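Side-chain contacts in insecticidal crystal protein Cry7Cal (Bacillus thuringiensis, PDB 5ZI1), which is an insecticidal toxin of the delta-endotoxin family, active against a locust, and probably acts by binding a receptor in the host: residues Phe59-Glu62 and Val63-Leu66; Val113-Arg116 and Phe117-Glu121; Ile282-Ala286 and Ile287-Gly291; Lys462-Asp466 and Lys467-Ile471. All blocks are in the same frame, centred on the assembly; numbering follows the deposited sequence. Where two conformers were deposited one is given.

How the contacts relate
Contacts 1 and 2 are helical turns of the N-terminal helical domain, on helices 54-67 and 107-127, with centres 32 Å apart; contact 3 ends a short helix in the middle domain, and contact 4 leads by a turn into strand 468-472 of the C-terminal domain's sheet. Contact 1 is the most buried, its apolar residues packed on neighbouring helices, while contact 2 is half covered and adds hydroxyl-to-carbonyl bonds and a tyrosine-valine CH-pi contact. Contact 3 lies at the surface and relies on a water and a lysine amine where the helix stops. Contact 4, partly buried, uses a threonine hydroxyl to grip a loop amide.

Contact 1. Residues Phe59-Glu62 and Val63-Leu66; sequences FMNE and VEAL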
loop_
_atom_site.group_PDB
_atom_site.type_symbol
_atom_site.label_atom_id
_atom_site.label_comp_id
_atom_site.label_asym_id
_atom_site.label_seq_id
_atom_site.Cartn_x
_atom_site.Cartn_y
_atom_site.Cartn_z
ATOM N N PHE A 59 5.535 7.245 -16.544
ATOM C CA PHE A 59 4.343 7.460 -15.728
ATOM C C PHE A 59 3.137 7.740 -16.609
ATOM O O PHE A 59 2.085 7.109 -16.468
ATOM C CB PHE A 59 4.539 8.635 -14.755
ATOM C CG PHE A 59 5.387 8.333 -13.557
ATOM C CD1 PHE A 59 5.601 7.026 -13.121
ATOM C CD2 PHE A 59 5.972 9.367 -12.854
ATOM C CE1 PHE A 59 6.385 6.769 -12.001
ATOM C CE2 PHE A 59 6.762 9.123 -11.739
ATOM C CZ PHE A 59 6.969 7.818 -11.310
ATOM N N MET A 60 3.266 8.707 -17.514
ATOM C CA MET A 60 2.150 9.043 -18.390
ATOM C C MET A 60 1.790 7.883 -19.317
ATOM O O MET A 60 0.606 7.561 -19.475
ATOM C CB MET A 60 2.485 10.303 -19.187
ATOM C CG MET A 60 2.528 11.545 -18.308
ATOM S SD MET A 60 2.799 13.084 -19.200
ATOM C CE MET A 60 4.579 13.210 -19.148
ATOM N N ASN A 61 2.786 7.235 -19.928
ATOM C CA ASN A 61 2.497 6.161 -20.891
ATOM C C ASN A 61 1.791 4.991 -20.226
ATOM O O ASN A 61 0.767 4.514 -20.721
ATOM C CB ASN A 61 3.777 5.682 -21.571
ATOM C CG ASN A 61 4.320 6.693 -22.568
ATOM O OD1 ASN A 61 3.561 7.455 -23.185
ATOM N ND2 ASN A 61 5.642 6.716 -22.723
ATOM N N GLU A 62 2.301 4.535 -19.084
ATOM C CA GLU A 62 1.658 3.435 -18.367
ATOM C C GLU A 62 0.211 3.769 -17.994
ATOM O O GLU A 62 -0.697 2.951 -18.198
ATOM C CB GLU A 62 2.469 3.086 -17.119
ATOM C CG GLU A 62 1.979 1.850 -16.403
ATOM C CD GLU A 62 2.048 0.623 -17.292
ATOM O OE1 GLU A 62 3.040 0.504 -18.053
ATOM O OE2 GLU A 62 1.110 -0.208 -17.235
ATOM N N VAL A 63 -0.035 4.968 -17.452
ATOM C CA VAL A 63 -1.393 5.272 -17.005
ATOM C C VAL A 63 -2.334 5.432 -18.195
ATOM O O VAL A 63 -3.468 4.937 -18.170
ATOM C CB VAL A 63 -1.430 6.510 -16.085
ATOM C CG1 VAL A 63 -2.845 6.718 -15.584
ATOM C CG2 VAL A 63 -0.499 6.322 -14.912
ATOM N N GLU A 64 -1.898 6.122 -19.248
ATOM C CA GLU A 64 -2.669 6.115 -20.497
ATOM C C GLU A 64 -3.095 4.699 -20.887
ATOM O O GLU A 64 -4.264 4.455 -21.210
ATOM C CB GLU A 64 -1.859 6.742 -21.634
ATOM C CG GLU A 64 -1.675 8.233 -21.565
ATOM C CD GLU A 64 -0.571 8.692 -22.487
ATOM O OE1 GLU A 64 -0.603 9.858 -22.920
ATOM O OE2 GLU A 64 0.329 7.877 -22.799
ATOM N N ALA A 65 -2.156 3.747 -20.852
ATOM C CA ALA A 65 -2.473 2.374 -21.243
ATOM C C ALA A 65 -3.475 1.740 -20.290
ATOM O O ALA A 65 -4.386 1.030 -20.724
ATOM C CB ALA A 65 -1.198 1.522 -21.301
ATOM N N LEU A 66 -3.312 1.979 -18.987
ATOM C CA LEU A 66 -4.169 1.340 -17.993
ATOM C C LEU A 66 -5.619 1.778 -18.133
ATOM O O LEU A 66 -6.534 0.953 -18.016
ATOM C CB LEU A 66 -3.671 1.665 -16.589
ATOM C CG LEU A 66 -2.359 1.064 -16.110
ATOM C CD1 LEU A 66 -2.126 1.547 -14.686
ATOM C CD2 LEU A 66 -2.388 -0.459 -16.192
#
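Glu62 and Leu66 meet one turn apart on alpha-helix 54-67, in the helical bundle that forms the N-terminal domain of this delta-endotoxin. The backbone supplies the hydrogen bonds: four successive i to i+4 links run from Val63 N to Phe59 O through to Leu66 N on Glu62 O. The straightest joins Glu64 N to Met60 O, 2.9 Å long with an N-H...O angle of 168°.

Apolar packing is directed outward. Phe59, Met60 and Val63 lie against helix 141-165, whereas Leu66 rests on Phe218 and Arg217 of helix 208-227. Val63 places CG2 beside its own backbone N, and this methyl comes within 3.1 Å of Phe59 O.

Among the acidic side chains, Glu64 runs back alongside the preceding turn, its CG 3.2 Å from Met60 O, and its OE1 accepts a hydrogen bond from Ile71 N. Its OE2 faces Glu70, a pairing of like charges that would tend to raise the carboxylate pKa. Glu62 OE2 likewise lies near a second acid, at Glu221 OE1. A fold at chi2 (61°) brings this oxygen against the Leu66 branch, with Glu62 OE2 3.7 Å from Leu66 CD2.

Contact 2. Residues Val113-Arg116 and Phe117-Glu121; sequences VYER and FVSTE
Thr120 binds the carbonyl of Arg116 twice on helix 107-127. Arg116 O accepts the amide of Thr120 at 2.8 Å and the hydroxyl of the same residue, OG1, at 2.7 Å. The two donors arrive from opposite faces of the carbonyl plane. With chi1 at -64°, OG1 lies beside its own backbone N and is turned back toward the preceding turn; Ala89 O is a second, weak acceptor for the same hydroxyl.

Ser119 OG also turns back, held between its backbone N and carbonyl carbon (chi1 62°). It lies 2.8 Å from Glu115 O and 3.1 Å from Arg116 O, so its single proton has two possible acceptors and the choice between them is not settled. Glu115 O is in any case satisfied by Ser119 N, while Val113 O and Tyr114 O accept the amides of Phe117 and Val118.

On the outer side, Tyr114 sends its OH to Glu171 of helix 169-202. Val118 CG1 sits over one face of the tyrosine ring in a CH-pi contact, 4.1 Å from the centroid and displaced toward the rim. Inward, Phe117 meets Phe175 edge-to-face, and Glu121 reaches His151 and Lys125. Serine and threonine hydroxyls folded onto carbonyls of the preceding turn are a familiar feature of alpha-helices, here one that packs against helices 73-101, 141-165 and 169-202 in the N-terminal bundle of the delta-endotoxin fold.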
loop_
_atom_site.group_PDB
_atom_site.type_symbol
_atom_site.label_atom_id
_atom_site.label_comp_id
_atom_site.label_asym_id
_atom_site.label_seq_id
_atom_site.Cartn_x
_atom_site.Cartn_y
_atom_site.Cartn_z
ATOM N N VAL A 113 19.574 30.400 0.385
ATOM C CA VAL A 113 18.740 29.207 0.429
ATOM C C VAL A 113 17.285 29.585 0.672
ATOM O O VAL A 113 16.388 28.942 0.112
ATOM C CB VAL A 113 19.271 28.180 1.453
ATOM C CG1 VAL A 113 19.279 28.748 2.877
ATOM C CG2 VAL A 113 18.466 26.899 1.372
ATOM N N TYR A 114 17.033 30.653 1.443
ATOM C CA TYR A 114 15.681 31.196 1.555
ATOM C C TYR A 114 15.094 31.533 0.192
ATOM O O TYR A 114 13.938 31.169 -0.093
ATOM C CB TYR A 114 15.648 32.422 2.453
ATOM C CG TYR A 114 14.300 33.132 2.457
ATOM C CD1 TYR A 114 13.328 32.783 3.376
ATOM C CD2 TYR A 114 13.999 34.142 1.560
ATOM C CE1 TYR A 114 12.098 33.391 3.391
ATOM C CE2 TYR A 114 12.767 34.762 1.572
ATOM C CZ TYR A 114 11.824 34.396 2.499
ATOM O OH TYR A 114 10.591 35.025 2.534
ATOM N N GLU A 115 15.853 32.240 -0.657
ATOM C CA GLU A 115 15.356 32.614 -1.978
ATOM C C GLU A 115 15.049 31.419 -2.854
ATOM O O GLU A 115 14.032 31.415 -3.533
ATOM C CB GLU A 115 16.410 33.481 -2.646
ATOM C CG GLU A 115 15.945 34.138 -3.942
ATOM C CD GLU A 115 16.785 33.728 -5.129
ATOM O OE1 GLU A 115 16.492 32.659 -5.699
ATOM O OE2 GLU A 115 17.731 34.466 -5.481
ATOM N N ARG A 116 15.970 30.441 -2.935
ATOM C CA ARG A 116 15.690 29.236 -3.709
ATOM C C ARG A 116 14.483 28.495 -3.170
ATOM O O ARG A 116 13.735 27.895 -3.954
ATOM C CB ARG A 116 16.895 28.299 -3.755
ATOM C CG ARG A 116 18.152 28.984 -4.215
ATOM C CD ARG A 116 18.312 28.836 -5.723
ATOM N NE ARG A 116 19.576 29.442 -6.137
ATOM C CZ ARG A 116 19.714 30.711 -6.505
ATOM N NH1 ARG A 116 18.651 31.521 -6.536
ATOM N NH2 ARG A 116 20.909 31.162 -6.838
ATOM N N PHE A 117 14.257 28.541 -1.856
ATOM C CA PHE A 117 13.110 27.831 -1.307
ATOM C C PHE A 117 11.800 28.444 -1.793
ATOM O O PHE A 117 10.947 27.749 -2.355
ATOM C CB PHE A 117 13.155 27.815 0.221
ATOM C CG PHE A 117 11.887 27.276 0.829
ATOM C CD1 PHE A 117 11.709 25.911 0.977
ATOM C CD2 PHE A 117 10.845 28.120 1.178
ATOM C CE1 PHE A 117 10.528 25.403 1.503
ATOM C CE2 PHE A 117 9.653 27.626 1.702
ATOM C CZ PHE A 117 9.496 26.267 1.867
ATOM N N VAL A 118 11.608 29.749 -1.567
ATOM C CA VAL A 118 10.316 30.336 -1.924
ATOM C C VAL A 118 10.157 30.383 -3.436
ATOM O O VAL A 118 9.052 30.176 -3.953
ATOM C CB VAL A 118 10.108 31.725 -1.276
ATOM C CG1 VAL A 118 10.392 31.682 0.232
ATOM C CG2 VAL A 118 10.958 32.771 -1.937
ATOM N N SER A 119 11.245 30.583 -4.181
ATOM C CA SER A 119 11.115 30.495 -5.631
ATOM C C SER A 119 10.781 29.076 -6.072
ATOM O O SER A 119 10.015 28.896 -7.024
ATOM C CB SER A 119 12.377 31.006 -6.329
ATOM O OG SER A 119 13.512 30.224 -5.996
ATOM N N THR A 120 11.325 28.051 -5.396
ATOM C CA THR A 120 11.025 26.679 -5.826
ATOM C C THR A 120 9.616 26.284 -5.409
ATOM O O THR A 120 8.903 25.607 -6.160
ATOM C CB THR A 120 12.043 25.678 -5.261
ATOM O OG1 THR A 120 13.345 25.959 -5.784
ATOM C CG2 THR A 120 11.678 24.259 -5.656
ATOM N N GLU A 121 9.187 26.726 -4.224
ATOM C CA GLU A 121 7.849 26.389 -3.754
ATOM C C GLU A 121 6.784 27.083 -4.593
ATOM O O GLU A 121 5.708 26.516 -4.822
ATOM C CB GLU A 121 7.727 26.747 -2.266
ATOM C CG GLU A 121 6.554 26.073 -1.557
ATOM C CD GLU A 121 5.214 26.779 -1.799
ATOM O OE1 GLU A 121 5.225 28.026 -1.948
ATOM O OE2 GLU A 121 4.161 26.089 -1.844
#

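Contact 3. Residues Ile282-Ala286 and Ile287-Gly291; sequences IENRA and IPKPG
Glu283 begins the contact by accepting, through its carbonyl O, the amide of Ile287 at 2.9 Å. This is the last i to i+4 link here, and it is bent, with an N-H...O angle of 138°. The side chain of Glu283 is folded at chi2 (74°), which carries the carboxylate across the flank of Ile287, with OE1 3.5 Å from Ile287 CG1. Both carboxylate oxygens are engaged beyond the turn: OE2 in a salt bridge with Arg219 and OE1 with the indole N-H of Trp212, both on helix 208-227. These two bonds to the N-terminal domain probably hold the carboxylate in place against the isoleucine.

The arrangement is the C-terminal end of helix 279-286 in the middle domain, where Ile287 leaves helical geometry and the chain runs extended toward strand 294-306.

Asn284, next along the helix, reaches to Lys289. Its OD1 takes a weak hydrogen bond from Lys289 NZ at 3.3 Å. A water next to the amine ties the backbone in as well: it donates to Asn284 O at 2.7 Å and to Ile287 O at 2.8 Å, and accepts from Lys289 NZ. Bends at chi2 and chi4 bring Lys289 NZ back to the Asn284 side chain.

Arg285 points away from this exit and pairs with Glu437. Ala286, the last helical residue, lays CB 4.1 Å from Ile287 CG1 and packs on Trp212; its carbonyl O receives the hydroxyl of Ser436 and stands 3.6 Å from Pro288 CD.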
loop_
_atom_site.group_PDB
_atom_site.type_symbol
_atom_site.label_atom_id
_atom_site.label_comp_id
_atom_site.label_asym_id
_atom_site.label_seq_id
_atom_site.Cartn_x
_atom_site.Cartn_y
_atom_site.Cartn_z
ATOM N N ILE A 282 -16.845 -11.994 -10.026
ATOM C CA ILE A 282 -15.394 -12.098 -10.111
ATOM C C ILE A 282 -14.740 -11.350 -8.958
ATOM O O ILE A 282 -13.885 -11.893 -8.248
ATOM C CB ILE A 282 -14.905 -11.568 -11.466
ATOM C CG1 ILE A 282 -15.656 -12.262 -12.607
ATOM C CG2 ILE A 282 -13.411 -11.763 -11.566
ATOM C CD1 ILE A 282 -15.229 -11.802 -14.013
ATOM N N GLU A 283 -15.117 -10.077 -8.777
ATOM C CA GLU A 283 -14.509 -9.252 -7.739
ATOM C C GLU A 283 -14.663 -9.896 -6.367
ATOM O O GLU A 283 -13.697 -9.975 -5.599
ATOM C CB GLU A 283 -15.117 -7.837 -7.766
ATOM C CG GLU A 283 -14.664 -6.893 -6.624
ATOM C CD GLU A 283 -13.233 -6.368 -6.777
ATOM O OE1 GLU A 283 -12.522 -6.823 -7.696
ATOM O OE2 GLU A 283 -12.807 -5.495 -5.972
ATOM N N ASN A 284 -15.861 -10.394 -6.049
ATOM C CA ASN A 284 -16.086 -10.903 -4.700
ATOM C C ASN A 284 -15.336 -12.211 -4.453
ATOM O O ASN A 284 -14.950 -12.485 -3.313
ATOM C CB ASN A 284 -17.585 -11.083 -4.430
ATOM C CG ASN A 284 -18.316 -9.745 -4.180
ATOM O OD1 ASN A 284 -17.727 -8.764 -3.713
ATOM N ND2 ASN A 284 -19.609 -9.718 -4.484
ATOM N N ARG A 285 -15.116 -13.041 -5.480
ATOM C CA ARG A 285 -14.371 -14.278 -5.232
ATOM C C ARG A 285 -12.875 -14.079 -5.349
ATOM O O ARG A 285 -12.118 -14.775 -4.669
ATOM C CB ARG A 285 -14.823 -15.411 -6.168
ATOM C CG ARG A 285 -13.901 -16.634 -6.183
ATOM C CD ARG A 285 -14.311 -17.606 -5.077
ATOM N NE ARG A 285 -15.722 -17.971 -5.121
ATOM C CZ ARG A 285 -16.242 -18.746 -6.056
ATOM N NH1 ARG A 285 -15.446 -19.236 -7.000
ATOM N NH2 ARG A 285 -17.529 -19.052 -6.029
ATOM N N ALA A 286 -12.432 -13.099 -6.134
ATOM C CA ALA A 286 -11.002 -12.827 -6.222
ATOM C C ALA A 286 -10.462 -12.005 -5.055
ATOM O O ALA A 286 -9.285 -12.131 -4.715
ATOM C CB ALA A 286 -10.689 -12.087 -7.516
ATOM N N ILE A 287 -11.264 -11.127 -4.467
ATOM C CA ILE A 287 -10.782 -10.110 -3.541
ATOM C C ILE A 287 -11.461 -10.315 -2.193
ATOM O O ILE A 287 -12.634 -9.972 -2.017
ATOM C CB ILE A 287 -11.052 -8.698 -4.085
ATOM C CG1 ILE A 287 -10.459 -8.581 -5.497
ATOM C CG2 ILE A 287 -10.521 -7.631 -3.133
ATOM C CD1 ILE A 287 -8.966 -8.671 -5.535
ATOM N N PRO A 288 -10.757 -10.889 -1.217
ATOM C CA PRO A 288 -11.370 -11.130 0.092
ATOM C C PRO A 288 -11.758 -9.816 0.746
ATOM O O PRO A 288 -11.230 -8.756 0.414
ATOM C CB PRO A 288 -10.264 -11.833 0.881
ATOM C CG PRO A 288 -9.276 -12.306 -0.163
ATOM C CD PRO A 288 -9.332 -11.241 -1.215
ATOM N N LYS A 289 -12.709 -9.899 1.672
ATOM C CA LYS A 289 -13.134 -8.726 2.430
ATOM C C LYS A 289 -11.976 -8.161 3.253
ATOM O O LYS A 289 -11.089 -8.902 3.683
ATOM C CB LYS A 289 -14.302 -9.079 3.356
ATOM C CG LYS A 289 -15.626 -9.387 2.614
ATOM C CD LYS A 289 -16.062 -8.245 1.683
ATOM C CE LYS A 289 -17.245 -8.641 0.779
ATOM N NZ LYS A 289 -16.842 -9.195 -0.572
ATOM N N PRO A 290 -11.962 -6.851 3.488
ATOM C CA PRO A 290 -11.001 -6.281 4.444
ATOM C C PRO A 290 -11.045 -7.023 5.771
ATOM O O PRO A 290 -12.111 -7.412 6.250
ATOM C CB PRO A 290 -11.482 -4.835 4.614
ATOM C CG PRO A 290 -12.355 -4.569 3.436
ATOM C CD PRO A 290 -12.988 -5.874 3.090
ATOM N N GLY A 291 -9.877 -7.222 6.374
ATOM C CA GLY A 291 -9.829 -7.725 7.730
ATOM C C GLY A 291 -8.583 -7.248 8.446
ATOM O O GLY A 291 -7.790 -6.465 7.916
HETATM O O HOH W 1 -15.143 -10.876 -1.184
#

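Contact 4. Residues Lys462-Asp466 and Lys467-Ile471; sequences KLYPD and KITQI
Tyr464 and Thr469 are brought together by matching first torsions: chi1 of -58° sets the tyrosine CG, and -48° the threonine OG1, beside their own backbone nitrogens. The two side chains cross at about a right angle where a type II beta turn, Tyr464 to Lys467, reverses the chain ahead of strand 468-472. That strand belongs to the sheet of the C-terminal domain, flanked by strands 245-246 and 589-599.

The main polar link is Tyr464 N to Thr469 OG1, 2.8 Å and nearly straight at 166°. The same oxygen lies in the plane of the tyrosine ring, so the atom that accepts the amide also lies against the ring edge. The turn's own bond, Lys467 N to Tyr464 O, is weak. A water lies within 2.6 Å of Thr469 OG1 and is also close to Tyr464 O.

Van der Waals contacts surround this. Lys467 CB lies 3.6 Å from Tyr464 CB, and its aliphatic chain runs on past Val246. Thr469 CG2 approaches both Tyr464 CD1 and Lys462 O. Leu463 and Ile471 both rest on Phe597 and meet through their methyls, Leu463 CD2 4.0 Å from Ile471 CD1.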
loop_
_atom_site.group_PDB
_atom_site.type_symbol
_atom_site.label_atom_id
_atom_site.label_comp_id
_atom_site.label_asym_id
_atom_site.label_seq_id
_atom_site.Cartn_x
_atom_site.Cartn_y
_atom_site.Cartn_z
ATOM N N LYS A 462 6.638 -4.299 16.927
ATOM C CA LYS A 462 7.691 -3.753 17.768
ATOM C C LYS A 462 7.439 -2.280 18.074
ATOM O O LYS A 462 7.097 -1.498 17.179
ATOM C CB LYS A 462 9.043 -3.930 17.079
ATOM C CG LYS A 462 10.227 -3.417 17.880
ATOM C CD LYS A 462 11.557 -3.704 17.193
ATOM C CE LYS A 462 12.715 -3.224 18.057
ATOM N NZ LYS A 462 13.965 -3.037 17.275
ATOM N N LEU A 463 7.603 -1.901 19.342
ATOM C CA LEU A 463 7.673 -0.495 19.713
ATOM C C LEU A 463 9.114 -0.041 19.570
ATOM O O LEU A 463 10.038 -0.743 19.998
ATOM C CB LEU A 463 7.199 -0.253 21.141
ATOM C CG LEU A 463 5.743 -0.585 21.437
ATOM C CD1 LEU A 463 5.374 -0.043 22.803
ATOM C CD2 LEU A 463 4.816 -0.051 20.349
ATOM N N TYR A 464 9.309 1.116 18.947
ATOM C CA TYR A 464 10.647 1.656 18.809
ATOM C C TYR A 464 10.814 2.775 19.820
ATOM O O TYR A 464 10.183 3.836 19.670
ATOM C CB TYR A 464 10.904 2.163 17.390
ATOM C CG TYR A 464 10.723 1.093 16.333
ATOM C CD1 TYR A 464 9.477 0.852 15.785
ATOM C CD2 TYR A 464 11.796 0.299 15.907
ATOM C CE1 TYR A 464 9.285 -0.131 14.835
ATOM C CE2 TYR A 464 11.615 -0.703 14.946
ATOM C CZ TYR A 464 10.352 -0.907 14.421
ATOM O OH TYR A 464 10.114 -1.870 13.474
ATOM N N PRO A 465 11.600 2.585 20.874
ATOM C CA PRO A 465 12.082 3.744 21.624
ATOM C C PRO A 465 12.868 4.637 20.675
ATOM O O PRO A 465 13.425 4.171 19.672
ATOM C CB PRO A 465 12.970 3.123 22.710
ATOM C CG PRO A 465 13.379 1.798 22.144
ATOM C CD PRO A 465 12.224 1.327 21.323
ATOM N N ASP A 466 12.877 5.930 20.977
ATOM C CA ASP A 466 13.510 6.969 20.168
ATOM C C ASP A 466 12.801 7.223 18.846
ATOM O O ASP A 466 13.332 7.969 18.003
ATOM C CB ASP A 466 14.979 6.660 19.873
ATOM C CG ASP A 466 15.760 6.314 21.115
ATOM O OD1 ASP A 466 15.174 6.265 22.224
ATOM O OD2 ASP A 466 16.983 6.108 20.979
ATOM N N LYS A 467 11.632 6.624 18.628
ATOM C CA LYS A 467 10.897 6.787 17.382
ATOM C C LYS A 467 9.408 6.813 17.679
ATOM O O LYS A 467 8.940 6.237 18.669
ATOM C CB LYS A 467 11.191 5.653 16.383
ATOM C CG LYS A 467 12.627 5.608 15.892
ATOM C CD LYS A 467 12.831 4.514 14.872
ATOM C CE LYS A 467 13.816 4.950 13.806
ATOM N NZ LYS A 467 15.093 4.177 13.816
ATOM N N ILE A 468 8.660 7.480 16.810
ATOM C CA ILE A 468 7.216 7.319 16.828
ATOM C C ILE A 468 6.894 6.031 16.083
ATOM O O ILE A 468 7.269 5.864 14.918
ATOM C CB ILE A 468 6.505 8.522 16.201
ATOM C CG1 ILE A 468 6.659 9.761 17.101
ATOM C CG2 ILE A 468 5.061 8.179 16.005
ATOM C CD1 ILE A 468 6.481 11.097 16.355
ATOM N N THR A 469 6.235 5.108 16.759
ATOM C CA THR A 469 5.859 3.846 16.152
ATOM C C THR A 469 4.402 3.953 15.754
ATOM O O THR A 469 3.530 4.136 16.611
ATOM C CB THR A 469 6.093 2.670 17.103
ATOM O OG1 THR A 469 7.409 2.779 17.658
ATOM C CG2 THR A 469 6.003 1.361 16.320
ATOM N N GLN A 470 4.139 3.874 14.457
ATOM C CA GLN A 470 2.784 4.034 13.952
ATOM C C GLN A 470 2.322 2.648 13.525
ATOM O O GLN A 470 2.843 2.078 12.558
ATOM C CB GLN A 470 2.720 5.057 12.818
ATOM C CG GLN A 470 1.312 5.326 12.289
ATOM C CD GLN A 470 1.319 6.135 11.000
ATOM O OE1 GLN A 470 1.681 5.624 9.948
ATOM N NE2 GLN A 470 0.933 7.409 11.083
ATOM N N ILE A 471 1.361 2.113 14.263
ATOM C CA ILE A 471 0.886 0.752 14.111
ATOM C C ILE A 471 -0.569 0.833 13.673
ATOM O O ILE A 471 -1.396 1.406 14.391
ATOM C CB ILE A 471 1.006 -0.057 15.411
ATOM C CG1 ILE A 471 2.447 -0.056 15.924
ATOM C CG2 ILE A 471 0.498 -1.470 15.182
ATOM C CD1 ILE A 471 2.653 -0.954 17.157
HETATM O O HOH W 2 7.651 4.238 19.781
#